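Local coordinates for hypothetical protein PH0495 (Pyrococcus horikoshii, PDB 1X3L) that catalyses the ATP-dependent phosphorylation of D-glycerate to 2-phosphoglycerate and also accepts other nucleotides or pyrophosphate as phosphate donors, at residues V169-S174 and N201-A206; G208-D213 and V260-I265; G327-V332 and A364-G369; G342-I347 and V425-I430. All blocks are in the same frame, centred on the assembly; numbering follows the deposited sequence.

Interaction 1 (V169-S174 and N201-A206); sequences VRKHIS and NLEAIA. With SO4 (sulfate ion), chain B.
Lys171, at the end of helix 163-171, ties that helix to Glu203 in the long loop that leaves strand 188-194 of the parallel sheet. The lysine chain is fully extended beyond CG (chi2 -178°), which lets it span backbones whose nearest CA atoms, in Lys171 and Glu203, are 10.1 Å apart. Its ammonium nitrogen NZ donates to the main-chain oxygen O of Glu203 at 2.9 Å, approaching at a C=O...N angle of 124° and tilted from the carbonyl plane. CE of Lys171 lies close behind, 3.4 Å from the same O of Glu203. The acidic group of Glu203 swings past rather than closing on the lysine: OE1 of Glu203 stays 4.4 Å from NZ of Lys171, too far for a salt bridge.

Further along the loop, Ala206 N donates to sulfate oxygen O1 at 2.7 Å. Gly132 N and Ser134 N bind the same ion, so three backbone amides grip it, an arrangement consistent with a phosphate-binding position, although the sulfate itself probably came from the crystallisation liquor.

A long, flexible cation suits this place because it can cross the gap and still carry several N-H groups. It gives the carbonyl of Glu203 a charged donor and helps to hold this point of the loop, while the nearby carboxylate probably adds a weaker electrostatic pull on the buried ammonium.

Interaction 2 (G208-D213 and V260-I265); sequences GPTVKD and VHNFLI. With EDO (1,2-ethanediol), chain D.
Thr210 and Asn262 grip each other through two hydrogen bonds, pinning the loop 208-213 to strand 260-266, the outermost strand at one end of a six-stranded parallel sheet with the 3-2-1-4-5-6 order of a Rossmann fold. The hydroxyl OG1 of Thr210 donates to OD1 of Asn262 at 2.6 Å, lying in the carbonyl plane on a lone pair. The other half of the amide works in the reverse sense: ND2 of Asn262 donates to the backbone O of Thr210 at 3.0 Å, with an N-H...O angle of 159°. That oxygen lies near the amide plane of Asn262, yet the nitrogen sits above the carbonyl plane of Thr210. Asparagine suits the position because its two ends match an acceptor and a donor on one residue, and the pair of bonds fixes which way round the amide sits. Were Asn262 an alanine, the hydroxyl and the carbonyl of Thr210 would probably both lose these partners, and the loop would be less firmly held against the strand.

Val211 covers a face of the amide, its CG1 standing 3.8 Å from ND2 of Asn262. OG1 of Thr210 is turned to the strand by chi1 of 70°, between the backbone N and carbonyl carbon. Further out, Thr210 packs on Val191 of the adjacent strand and on Ile127 and Ile129, while Lys212 forms a salt bridge with Asp256. An ethanediol molecule, probably from the crystallisation liquor, sits alongside with its O1 2.9 Å from the backbone O of Val260.

Interaction 3 (G327-V332 and A364-G369); sequences GGETTV and AFDTDG
Glu329, just beyond Gly328 at the end of the range 322-328, meets Asp366 of strand 359-366; the two strands run in the same direction. From its CB the glutamate first heads away from its own backbone N (chi1 -168°), then bends sharply at CG, and this kink carries the carboxylate across to Asp366. CD of Glu329 comes within 3.9 Å of Asp366 OD2. At the tip, OE1 of Glu329 hydrogen-bonds to Ser427 OG, its strongest polar partner. The other oxygen, OE2 of Glu329, stops 3.3 Å from OD2 of Asp366; both are acceptors, and this is a close approach of like charges. The carboxylate planes stand 76° apart, close to perpendicular.

Asp366 has structural work of its own. Its OD1 accepts from Asp368 N at 3.3 Å on the anti side, forming an Asx turn, and its backbone O accepts from Gly369 N to close a type I turn; a short acidic side chain suits a residue that must fold back on the following backbone. Replacing Asp366 by a leucine is likely to cost Asp368 N its side-chain acceptor, giving the turn more freedom. The side chain of Asp366 lies about 11 Å from that of Lys58, a substrate-binding residue by similarity, so the acids are probably near the substrate site.

The acidic pair straddles strand 427-435, which lies between the other two strands and antiparallel to both. Ser427 and Asn344 of helix 343-351 touch Asp366, and Thr330 packs against helices 343-351 and 297-314.

Interaction 4 (G342-I347 and V425-I430); sequences GPNQEI and VNSIVI
The amide of Asn344 is filled in on both sides and at its edge. One face looks onto the backbone of strand 359-366, where the main-chain N of Asp366 packs against ND2 of Asn344; on the other side of the amide plane stands the methyl CD1 of Ile347, 3.8 Å from OD1 of Asn344. The outer edge is turned to Ser427. There ND2 of Asn344 donates to OG of Ser427 at 3.0 Å along an almost perfectly straight line (177°), with the oxygen lying in the amide plane. OD1 of Asn344 brushes CB of Ser427 at 3.7 Å. Because the serine oxygen also bonds to Glu329, this buried hydroxyl has two partners, and its small side chain brings it close enough to the helix for the amide to arrive head-on.

Helix 343-351 forms the connection of a beta-alpha-beta crossover: it joins the parallel strands 322-328 and 359-366, and strand 427-435 is inserted antiparallel between them. Asn344 therefore reaches the central one of these three strands from the first turn of the helix. Gly342 occupies the N-cap position, and Asp371 receives the backbone N-H groups of Asn344 and Gln345 with its two carboxylate oxygens.

One turn on, the contact becomes apolar. Ile347 and Val429 reach toward each other tip to tip, CD1 of Ile347 3.9 Å from CG2 of Val429. With CG1 of Ile347 anti to its carbonyl carbon (chi1 -74°) and the chain extended, CD1 is carried toward the sheet, where branched residues fill the interface between helix and strand.

How the interactions relate
Interactions 1 and 2 belong to the part of the chain built on the parallel sheet, interactions 3 and 4 to the part built on the mixed sheet, with centres 25 to 28 Å apart across this divide. Within each half the contacts touch: the loop of 201-206 runs on into 208-213, and Lys171 packs against Asp213, while interactions 3 and 4, only 3 Å apart at their centres, are bonded together, Glu329 to Ser427 and Thr367 to Asn426, at the start of strand 427-435. Interaction 4 alone is fully buried and adds apolar packing to its polar bond. The other three are partly buried and polar in their leading contacts: an ammonium on a carbonyl, a two-bond amide grip, and two facing carboxylates.

Interaction 1 (V169-S174 and N201-A206)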
loop_
_atom_site.group_PDB
_atom_site.type_symbol
_atom_site.label_atom_id
_atom_site.label_comp_id
_atom_site.label_asym_id
_atom_site.label_seq_id
_atom_site.Cartn_x
_atom_site.Cartn_y
_atom_site.Cartn_z
ATOM N N VAL A 169 -8.513 -12.694 15.615
ATOM C CA VAL A 169 -9.877 -13.156 15.780
ATOM C C VAL A 169 -10.561 -13.257 14.422
ATOM O O VAL A 169 -11.156 -14.283 14.109
ATOM C CB VAL A 169 -10.689 -12.214 16.700
ATOM C CG1 VAL A 169 -12.134 -12.680 16.781
ATOM C CG2 VAL A 169 -10.076 -12.193 18.093
ATOM N N ARG A 170 -10.458 -12.207 13.607
ATOM C CA ARG A 170 -11.093 -12.208 12.288
ATOM C C ARG A 170 -10.569 -13.318 11.380
ATOM O O ARG A 170 -11.341 -13.947 10.646
ATOM C CB ARG A 170 -10.926 -10.846 11.596
ATOM C CG ARG A 170 -11.666 -9.693 12.284
ATOM C CD ARG A 170 -11.661 -8.396 11.455
ATOM N NE ARG A 170 -10.310 -7.955 11.109
ATOM C CZ ARG A 170 -9.656 -8.322 10.010
ATOM N NH1 ARG A 170 -10.227 -9.135 9.129
ATOM N NH2 ARG A 170 -8.421 -7.889 9.796
ATOM N N LYS A 171 -9.263 -13.567 11.425
ATOM C CA LYS A 171 -8.681 -14.621 10.603
ATOM C C LYS A 171 -9.234 -15.997 10.980
ATOM O O LYS A 171 -9.312 -16.892 10.134
ATOM C CB LYS A 171 -7.153 -14.630 10.728
ATOM C CG LYS A 171 -6.466 -13.460 10.026
ATOM C CD LYS A 171 -4.946 -13.541 10.128
ATOM C CE LYS A 171 -4.301 -12.393 9.356
ATOM N NZ LYS A 171 -2.829 -12.550 9.218
ATOM N N HIS A 172 -9.625 -16.163 12.241
ATOM C CA HIS A 172 -10.152 -17.449 12.695
ATOM C C HIS A 172 -11.661 -17.651 12.567
ATOM O O HIS A 172 -12.203 -18.613 13.109
ATOM C CB HIS A 172 -9.703 -17.731 14.133
ATOM C CG HIS A 172 -8.256 -18.102 14.241
ATOM N ND1 HIS A 172 -7.243 -17.167 14.227
ATOM C CD2 HIS A 172 -7.648 -19.312 14.277
ATOM C CE1 HIS A 172 -6.075 -17.783 14.246
ATOM N NE2 HIS A 172 -6.292 -19.085 14.275
ATOM N N ILE A 173 -12.340 -16.751 11.861
ATOM C CA ILE A 173 -13.779 -16.890 11.635
ATOM C C ILE A 173 -14.081 -16.570 10.181
ATOM O O ILE A 173 -15.211 -16.242 9.818
ATOM C CB ILE A 173 -14.625 -15.972 12.543
ATOM C CG1 ILE A 173 -14.175 -14.519 12.406
ATOM C CG2 ILE A 173 -14.536 -16.453 13.983
ATOM C CD1 ILE A 173 -15.011 -13.555 13.224
ATOM N N SER A 174 -13.046 -16.683 9.354
ATOM C CA SER A 174 -13.152 -16.434 7.927
ATOM C C SER A 174 -12.659 -17.658 7.165
ATOM O O SER A 174 -11.658 -18.262 7.534
ATOM C CB SER A 174 -12.306 -15.221 7.538
ATOM O OG SER A 174 -12.158 -15.144 6.129
ATOM N N ASN A 201 4.266 -5.634 5.703
ATOM C CA ASN A 201 3.948 -6.887 6.376
ATOM C C ASN A 201 2.729 -7.478 5.666
ATOM O O ASN A 201 1.621 -6.945 5.755
ATOM C CB ASN A 201 3.650 -6.628 7.854
ATOM C CG ASN A 201 3.090 -7.846 8.562
ATOM O OD1 ASN A 201 3.452 -8.983 8.259
ATOM N ND2 ASN A 201 2.210 -7.609 9.526
ATOM N N LEU A 202 2.946 -8.579 4.955
ATOM C CA LEU A 202 1.892 -9.236 4.189
ATOM C C LEU A 202 0.737 -9.802 5.018
ATOM O O LEU A 202 -0.383 -9.934 4.519
ATOM C CB LEU A 202 2.505 -10.344 3.328
ATOM C CG LEU A 202 3.636 -9.910 2.381
ATOM C CD1 LEU A 202 4.161 -11.114 1.608
ATOM C CD2 LEU A 202 3.126 -8.840 1.417
ATOM N N GLU A 203 1.007 -10.138 6.274
ATOM C CA GLU A 203 -0.018 -10.697 7.154
ATOM C C GLU A 203 -1.213 -9.776 7.328
ATOM O O GLU A 203 -2.333 -10.238 7.546
ATOM C CB GLU A 203 0.571 -11.009 8.535
ATOM C CG GLU A 203 1.282 -12.344 8.626
ATOM C CD GLU A 203 1.853 -12.615 10.011
ATOM O OE1 GLU A 203 1.192 -12.260 11.014
ATOM O OE2 GLU A 203 2.955 -13.197 10.102
ATOM N N ALA A 204 -0.971 -8.476 7.219
ATOM C CA ALA A 204 -2.010 -7.472 7.397
ATOM C C ALA A 204 -2.812 -7.146 6.143
ATOM O O ALA A 204 -4.017 -6.893 6.227
ATOM C CB ALA A 204 -1.390 -6.186 7.956
ATOM N N ILE A 205 -2.154 -7.146 4.988
ATOM C CA ILE A 205 -2.827 -6.817 3.731
ATOM C C ILE A 205 -3.965 -7.784 3.385
ATOM O O ILE A 205 -3.738 -8.970 3.136
ATOM C CB ILE A 205 -1.816 -6.761 2.564
ATOM C CG1 ILE A 205 -0.738 -5.712 2.870
ATOM C CG2 ILE A 205 -2.534 -6.414 1.272
ATOM C CD1 ILE A 205 0.337 -5.600 1.808
ATOM N N ALA A 206 -5.189 -7.255 3.379
ATOM C CA ALA A 206 -6.393 -8.030 3.086
ATOM C C ALA A 206 -6.543 -9.185 4.073
ATOM O O ALA A 206 -7.306 -10.121 3.839
ATOM C CB ALA A 206 -6.348 -8.568 1.655
HETATM S S SO4 B . -7.064 -4.007 4.040
HETATM O O1 SO4 B . -6.189 -5.061 4.579
HETATM O O2 SO4 B . -7.362 -3.047 5.115
HETATM O O3 SO4 B . -8.319 -4.592 3.533
HETATM O O4 SO4 B . -6.380 -3.313 2.934
#

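Interaction 2 (G208-D213 and V260-I265)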
loop_
_atom_site.group_PDB
_atom_site.type_symbol
_atom_site.label_atom_id
_atom_site.label_comp_id
_atom_site.label_asym_id
_atom_site.label_seq_id
_atom_site.Cartn_x
_atom_site.Cartn_y
_atom_site.Cartn_z
ATOM N N GLY A 208 -4.077 -11.235 4.978
ATOM C CA GLY A 208 -3.249 -12.341 4.522
ATOM C C GLY A 208 -3.930 -13.635 4.128
ATOM O O GLY A 208 -3.692 -14.671 4.752
ATOM N N PRO A 209 -4.767 -13.616 3.081
ATOM C CA PRO A 209 -5.467 -14.820 2.628
ATOM C C PRO A 209 -4.542 -15.870 1.998
ATOM O O PRO A 209 -4.927 -17.033 1.864
ATOM C CB PRO A 209 -6.492 -14.266 1.633
ATOM C CG PRO A 209 -5.773 -13.079 1.049
ATOM C CD PRO A 209 -5.165 -12.440 2.283
ATOM N N THR A 210 -3.330 -15.467 1.618
ATOM C CA THR A 210 -2.376 -16.398 1.005
ATOM C C THR A 210 -1.036 -16.499 1.749
ATOM O O THR A 210 -0.071 -17.069 1.232
ATOM C CB THR A 210 -2.071 -16.020 -0.471
ATOM O OG1 THR A 210 -1.309 -14.806 -0.510
ATOM C CG2 THR A 210 -3.362 -15.822 -1.251
ATOM N N VAL A 211 -0.967 -15.942 2.954
ATOM C CA VAL A 211 0.262 -16.015 3.734
ATOM C C VAL A 211 0.005 -16.723 5.055
ATOM O O VAL A 211 -1.129 -16.782 5.536
ATOM C CB VAL A 211 0.848 -14.610 4.026
ATOM C CG1 VAL A 211 1.274 -13.942 2.723
ATOM C CG2 VAL A 211 -0.174 -13.762 4.753
ATOM N N LYS A 212 1.063 -17.257 5.647
ATOM C CA LYS A 212 0.929 -17.963 6.910
ATOM C C LYS A 212 0.355 -17.076 8.002
ATOM O O LYS A 212 0.480 -15.853 7.960
ATOM C CB LYS A 212 2.287 -18.510 7.363
ATOM C CG LYS A 212 2.886 -19.541 6.415
ATOM C CD LYS A 212 4.098 -20.236 7.033
ATOM C CE LYS A 212 5.256 -19.273 7.244
ATOM N NZ LYS A 212 5.692 -18.654 5.957
ATOM N N ASP A 213 -0.297 -17.715 8.967
ATOM C CA ASP A 213 -0.875 -17.037 10.120
ATOM C C ASP A 213 -0.506 -17.865 11.347
ATOM O O ASP A 213 -1.092 -18.919 11.600
ATOM C CB ASP A 213 -2.397 -16.935 10.012
ATOM C CG ASP A 213 -3.044 -16.557 11.336
ATOM O OD1 ASP A 213 -2.392 -15.847 12.134
ATOM O OD2 ASP A 213 -4.202 -16.958 11.585
ATOM N N VAL A 260 2.339 -22.393 -3.710
ATOM C CA VAL A 260 1.778 -21.041 -3.688
ATOM C C VAL A 260 2.905 -20.048 -3.414
ATOM O O VAL A 260 3.552 -20.097 -2.369
ATOM C CB VAL A 260 0.683 -20.891 -2.601
ATOM C CG1 VAL A 260 0.135 -19.462 -2.602
ATOM C CG2 VAL A 260 -0.443 -21.879 -2.861
ATOM N N HIS A 261 3.126 -19.143 -4.361
ATOM C CA HIS A 261 4.196 -18.163 -4.257
ATOM C C HIS A 261 3.684 -16.732 -4.146
ATOM O O HIS A 261 2.878 -16.282 -4.956
ATOM C CB HIS A 261 5.099 -18.289 -5.481
ATOM C CG HIS A 261 5.498 -19.699 -5.784
ATOM N ND1 HIS A 261 6.611 -20.294 -5.231
ATOM C CD2 HIS A 261 4.906 -20.646 -6.549
ATOM C CE1 HIS A 261 6.690 -21.545 -5.643
ATOM N NE2 HIS A 261 5.667 -21.785 -6.445
ATOM N N ASN A 262 4.173 -16.021 -3.142
ATOM C CA ASN A 262 3.774 -14.644 -2.913
ATOM C C ASN A 262 4.822 -13.670 -3.433
ATOM O O ASN A 262 6.007 -13.794 -3.126
ATOM C CB ASN A 262 3.532 -14.421 -1.421
ATOM C CG ASN A 262 2.286 -15.131 -0.925
ATOM O OD1 ASN A 262 1.166 -14.742 -1.258
ATOM N ND2 ASN A 262 2.474 -16.183 -0.135
ATOM N N PHE A 263 4.367 -12.711 -4.232
ATOM C CA PHE A 263 5.232 -11.693 -4.813
ATOM C C PHE A 263 4.672 -10.309 -4.490
ATOM O O PHE A 263 3.487 -10.044 -4.701
ATOM C CB PHE A 263 5.296 -11.840 -6.339
ATOM C CG PHE A 263 5.817 -13.172 -6.807
ATOM C CD1 PHE A 263 7.188 -13.388 -6.952
ATOM C CD2 PHE A 263 4.938 -14.211 -7.104
ATOM C CE1 PHE A 263 7.675 -14.621 -7.392
ATOM C CE2 PHE A 263 5.411 -15.448 -7.545
ATOM C CZ PHE A 263 6.781 -15.654 -7.690
ATOM N N LEU A 264 5.520 -9.434 -3.969
ATOM C CA LEU A 264 5.116 -8.070 -3.670
ATOM C C LEU A 264 5.582 -7.322 -4.921
ATOM O O LEU A 264 6.786 -7.229 -5.175
ATOM C CB LEU A 264 5.840 -7.567 -2.412
ATOM C CG LEU A 264 5.525 -6.147 -1.918
ATOM C CD1 LEU A 264 4.028 -5.984 -1.681
ATOM C CD2 LEU A 264 6.307 -5.877 -0.630
ATOM N N ILE A 265 4.641 -6.807 -5.708
ATOM C CA ILE A 265 5.002 -6.136 -6.958
ATOM C C ILE A 265 4.877 -4.615 -7.007
ATOM O O ILE A 265 5.231 -3.987 -8.005
ATOM C CB ILE A 265 4.206 -6.731 -8.134
ATOM C CG1 ILE A 265 2.725 -6.357 -8.009
ATOM C CG2 ILE A 265 4.364 -8.251 -8.137
ATOM C CD1 ILE A 265 1.912 -6.643 -9.253
HETATM C C1 EDO D . 2.244 -19.819 0.877
HETATM O O1 EDO D . 3.272 -20.714 0.416
HETATM C C2 EDO D . 2.658 -19.163 2.198
HETATM O O2 EDO D . 3.869 -18.420 2.021
#

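Interaction 3 (G327-V332 and A364-G369)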
loop_
_atom_site.group_PDB
_atom_site.type_symbol
_atom_site.label_atom_id
_atom_site.label_comp_id
_atom_site.label_asym_id
_atom_site.label_seq_id
_atom_site.Cartn_x
_atom_site.Cartn_y
_atom_site.Cartn_z
ATOM N N GLY A 327 11.294 7.135 2.211
ATOM C CA GLY A 327 9.924 6.686 2.059
ATOM C C GLY A 327 9.308 6.309 3.391
ATOM O O GLY A 327 10.021 6.008 4.357
ATOM N N GLY A 328 7.979 6.335 3.439
ATOM C CA GLY A 328 7.248 5.988 4.648
ATOM C C GLY A 328 5.942 6.754 4.684
ATOM O O GLY A 328 5.289 6.926 3.659
ATOM N N GLU A 329 5.552 7.222 5.863
ATOM C CA GLU A 329 4.323 7.993 5.996
ATOM C C GLU A 329 4.397 8.782 7.298
ATOM O O GLU A 329 4.324 8.207 8.385
ATOM C CB GLU A 329 3.096 7.071 6.009
ATOM C CG GLU A 329 1.767 7.822 5.854
ATOM C CD GLU A 329 1.400 8.133 4.396
ATOM O OE1 GLU A 329 2.295 8.413 3.577
ATOM O OE2 GLU A 329 0.197 8.109 4.068
ATOM N N THR A 330 4.574 10.094 7.189
ATOM C CA THR A 330 4.659 10.934 8.377
ATOM C C THR A 330 3.266 11.408 8.754
ATOM O O THR A 330 2.307 11.186 8.020
ATOM C CB THR A 330 5.547 12.172 8.146
ATOM O OG1 THR A 330 4.983 12.977 7.100
ATOM C CG2 THR A 330 6.966 11.753 7.775
ATOM N N THR A 331 3.158 12.072 9.895
ATOM C CA THR A 331 1.867 12.560 10.348
ATOM C C THR A 331 1.963 13.955 10.948
ATOM O O THR A 331 3.027 14.393 11.390
ATOM C CB THR A 331 1.257 11.617 11.414
ATOM O OG1 THR A 331 2.197 11.432 12.479
ATOM C CG2 THR A 331 0.918 10.270 10.813
ATOM N N VAL A 332 0.836 14.651 10.957
ATOM C CA VAL A 332 0.776 15.979 11.528
ATOM C C VAL A 332 -0.113 15.904 12.766
ATOM O O VAL A 332 -1.268 15.481 12.693
ATOM C CB VAL A 332 0.191 16.999 10.532
ATOM C CG1 VAL A 332 0.157 18.390 11.166
ATOM C CG2 VAL A 332 1.029 17.018 9.257
ATOM N N ALA A 364 8.135 16.321 -1.447
ATOM C CA ALA A 364 7.530 15.293 -0.595
ATOM C C ALA A 364 6.104 15.104 -1.097
ATOM O O ALA A 364 5.361 16.072 -1.225
ATOM C CB ALA A 364 7.521 15.753 0.861
ATOM N N PHE A 365 5.719 13.865 -1.375
ATOM C CA PHE A 365 4.384 13.617 -1.895
ATOM C C PHE A 365 3.809 12.273 -1.486
ATOM O O PHE A 365 4.540 11.322 -1.232
ATOM C CB PHE A 365 4.414 13.708 -3.426
ATOM C CG PHE A 365 5.290 12.671 -4.076
ATOM C CD1 PHE A 365 4.731 11.549 -4.685
ATOM C CD2 PHE A 365 6.674 12.804 -4.066
ATOM C CE1 PHE A 365 5.542 10.574 -5.275
ATOM C CE2 PHE A 365 7.493 11.836 -4.651
ATOM C CZ PHE A 365 6.923 10.721 -5.255
ATOM N N ASP A 366 2.483 12.208 -1.436
ATOM C CA ASP A 366 1.777 10.983 -1.093
ATOM C C ASP A 366 1.382 10.352 -2.430
ATOM O O ASP A 366 0.731 11.003 -3.254
ATOM C CB ASP A 366 0.519 11.312 -0.287
ATOM C CG ASP A 366 0.011 10.129 0.511
ATOM O OD1 ASP A 366 -0.093 9.020 -0.055
ATOM O OD2 ASP A 366 -0.293 10.315 1.710
ATOM N N THR A 367 1.773 9.101 -2.652
ATOM C CA THR A 367 1.461 8.439 -3.912
ATOM C C THR A 367 -0.026 8.201 -4.158
ATOM O O THR A 367 -0.404 7.817 -5.262
ATOM C CB THR A 367 2.202 7.087 -4.051
ATOM O OG1 THR A 367 1.862 6.235 -2.951
ATOM C CG2 THR A 367 3.721 7.315 -4.078
ATOM N N ASP A 368 -0.877 8.419 -3.155
ATOM C CA ASP A 368 -2.302 8.212 -3.396
ATOM C C ASP A 368 -2.955 9.461 -3.974
ATOM O O ASP A 368 -4.156 9.476 -4.226
ATOM C CB ASP A 368 -3.051 7.743 -2.134
ATOM C CG ASP A 368 -3.142 8.805 -1.057
ATOM O OD1 ASP A 368 -2.994 10.008 -1.357
ATOM O OD2 ASP A 368 -3.389 8.426 0.106
ATOM N N GLY A 369 -2.163 10.512 -4.176
ATOM C CA GLY A 369 -2.697 11.724 -4.774
ATOM C C GLY A 369 -3.201 12.832 -3.873
ATOM O O GLY A 369 -3.419 13.952 -4.346
#

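Interaction 4 (G342-I347 and V425-I430)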
loop_
_atom_site.group_PDB
_atom_site.type_symbol
_atom_site.label_atom_id
_atom_site.label_comp_id
_atom_site.label_asym_id
_atom_site.label_seq_id
_atom_site.Cartn_x
_atom_site.Cartn_y
_atom_site.Cartn_z
ATOM N N GLY A 342 -1.201 19.373 5.045
ATOM C CA GLY A 342 -1.026 17.945 5.262
ATOM C C GLY A 342 0.420 17.587 5.583
ATOM O O GLY A 342 1.284 18.462 5.561
ATOM N N PRO A 343 0.724 16.302 5.852
ATOM C CA PRO A 343 2.084 15.848 6.182
ATOM C C PRO A 343 3.180 16.276 5.202
ATOM O O PRO A 343 4.095 17.013 5.568
ATOM C CB PRO A 343 1.939 14.327 6.246
ATOM C CG PRO A 343 0.493 14.126 6.631
ATOM C CD PRO A 343 -0.205 15.159 5.776
ATOM N N ASN A 344 3.085 15.812 3.961
ATOM C CA ASN A 344 4.108 16.125 2.964
ATOM C C ASN A 344 4.242 17.634 2.714
ATOM O O ASN A 344 5.324 18.159 2.486
ATOM C CB ASN A 344 3.736 15.412 1.664
ATOM C CG ASN A 344 3.963 13.934 1.835
ATOM O OD1 ASN A 344 5.048 13.485 2.188
ATOM N ND2 ASN A 344 2.890 13.162 1.591
ATOM N N GLN A 345 3.141 18.373 2.786
ATOM C CA GLN A 345 3.231 19.816 2.618
ATOM C C GLN A 345 4.027 20.405 3.783
ATOM O O GLN A 345 4.789 21.355 3.601
ATOM C CB GLN A 345 1.840 20.436 2.573
ATOM C CG GLN A 345 1.054 20.060 1.321
ATOM C CD GLN A 345 -0.410 20.410 1.451
ATOM O OE1 GLN A 345 -0.782 21.585 1.493
ATOM N NE2 GLN A 345 -1.252 19.388 1.536
ATOM N N GLU A 346 3.868 19.842 4.978
ATOM C CA GLU A 346 4.617 20.368 6.115
ATOM C C GLU A 346 6.088 19.959 6.065
ATOM O O GLU A 346 6.954 20.700 6.518
ATOM C CB GLU A 346 3.963 19.956 7.446
ATOM C CG GLU A 346 2.846 20.917 7.850
ATOM C CD GLU A 346 2.422 20.793 9.309
ATOM O OE1 GLU A 346 3.252 20.380 10.145
ATOM O OE2 GLU A 346 1.257 21.135 9.622
ATOM N N ILE A 347 6.375 18.789 5.499
ATOM C CA ILE A 347 7.760 18.346 5.368
ATOM C C ILE A 347 8.484 19.351 4.475
ATOM O O ILE A 347 9.551 19.869 4.824
ATOM C CB ILE A 347 7.862 16.965 4.682
ATOM C CG1 ILE A 347 7.419 15.857 5.644
ATOM C CG2 ILE A 347 9.290 16.738 4.190
ATOM C CD1 ILE A 347 7.441 14.466 5.017
ATOM N N VAL A 425 1.089 3.637 -2.301
ATOM C CA VAL A 425 2.201 2.950 -1.662
ATOM C C VAL A 425 2.818 3.931 -0.673
ATOM O O VAL A 425 4.017 3.905 -0.407
ATOM C CB VAL A 425 3.261 2.467 -2.683
ATOM C CG1 VAL A 425 2.647 1.392 -3.580
ATOM C CG2 VAL A 425 3.770 3.628 -3.512
ATOM N N ASN A 426 1.961 4.798 -0.141
ATOM C CA ASN A 426 2.283 5.826 0.855
ATOM C C ASN A 426 3.178 6.949 0.296
ATOM O O ASN A 426 3.154 7.268 -0.886
ATOM C CB ASN A 426 2.980 5.145 2.034
ATOM C CG ASN A 426 1.977 4.327 2.804
ATOM O OD1 ASN A 426 0.856 4.754 3.067
ATOM N ND2 ASN A 426 2.402 3.107 3.173
ATOM N N SER A 427 3.961 7.589 1.159
ATOM C CA SER A 427 4.724 8.762 0.738
ATOM C C SER A 427 6.220 8.634 0.526
ATOM O O SER A 427 6.877 7.754 1.083
ATOM C CB SER A 427 4.471 9.904 1.722
ATOM O OG SER A 427 3.092 10.218 1.785
ATOM N N ILE A 428 6.749 9.556 -0.275
ATOM C CA ILE A 428 8.168 9.596 -0.578
ATOM C C ILE A 428 8.681 11.026 -0.593
ATOM O O ILE A 428 7.996 11.940 -1.070
ATOM C CB ILE A 428 8.474 8.988 -1.959
ATOM C CG1 ILE A 428 7.987 7.543 -2.015
ATOM C CG2 ILE A 428 9.975 9.082 -2.244
ATOM C CD1 ILE A 428 8.067 6.914 -3.402
ATOM N N VAL A 429 9.881 11.210 -0.056
ATOM C CA VAL A 429 10.525 12.506 -0.043
ATOM C C VAL A 429 11.777 12.362 -0.891
ATOM O O VAL A 429 12.593 11.472 -0.655
ATOM C CB VAL A 429 10.972 12.938 1.371
ATOM C CG1 VAL A 429 11.596 14.323 1.298
ATOM C CG2 VAL A 429 9.782 12.944 2.335
ATOM N N ILE A 430 11.926 13.219 -1.888
ATOM C CA ILE A 430 13.112 13.160 -2.724
ATOM C C ILE A 430 13.919 14.426 -2.468
ATOM O O ILE A 430 13.391 15.530 -2.598
ATOM C CB ILE A 430 12.748 13.097 -4.219
ATOM C CG1 ILE A 430 11.858 11.881 -4.498
ATOM C CG2 ILE A 430 14.020 13.021 -5.058
ATOM C CD1 ILE A 430 11.396 11.778 -5.968
#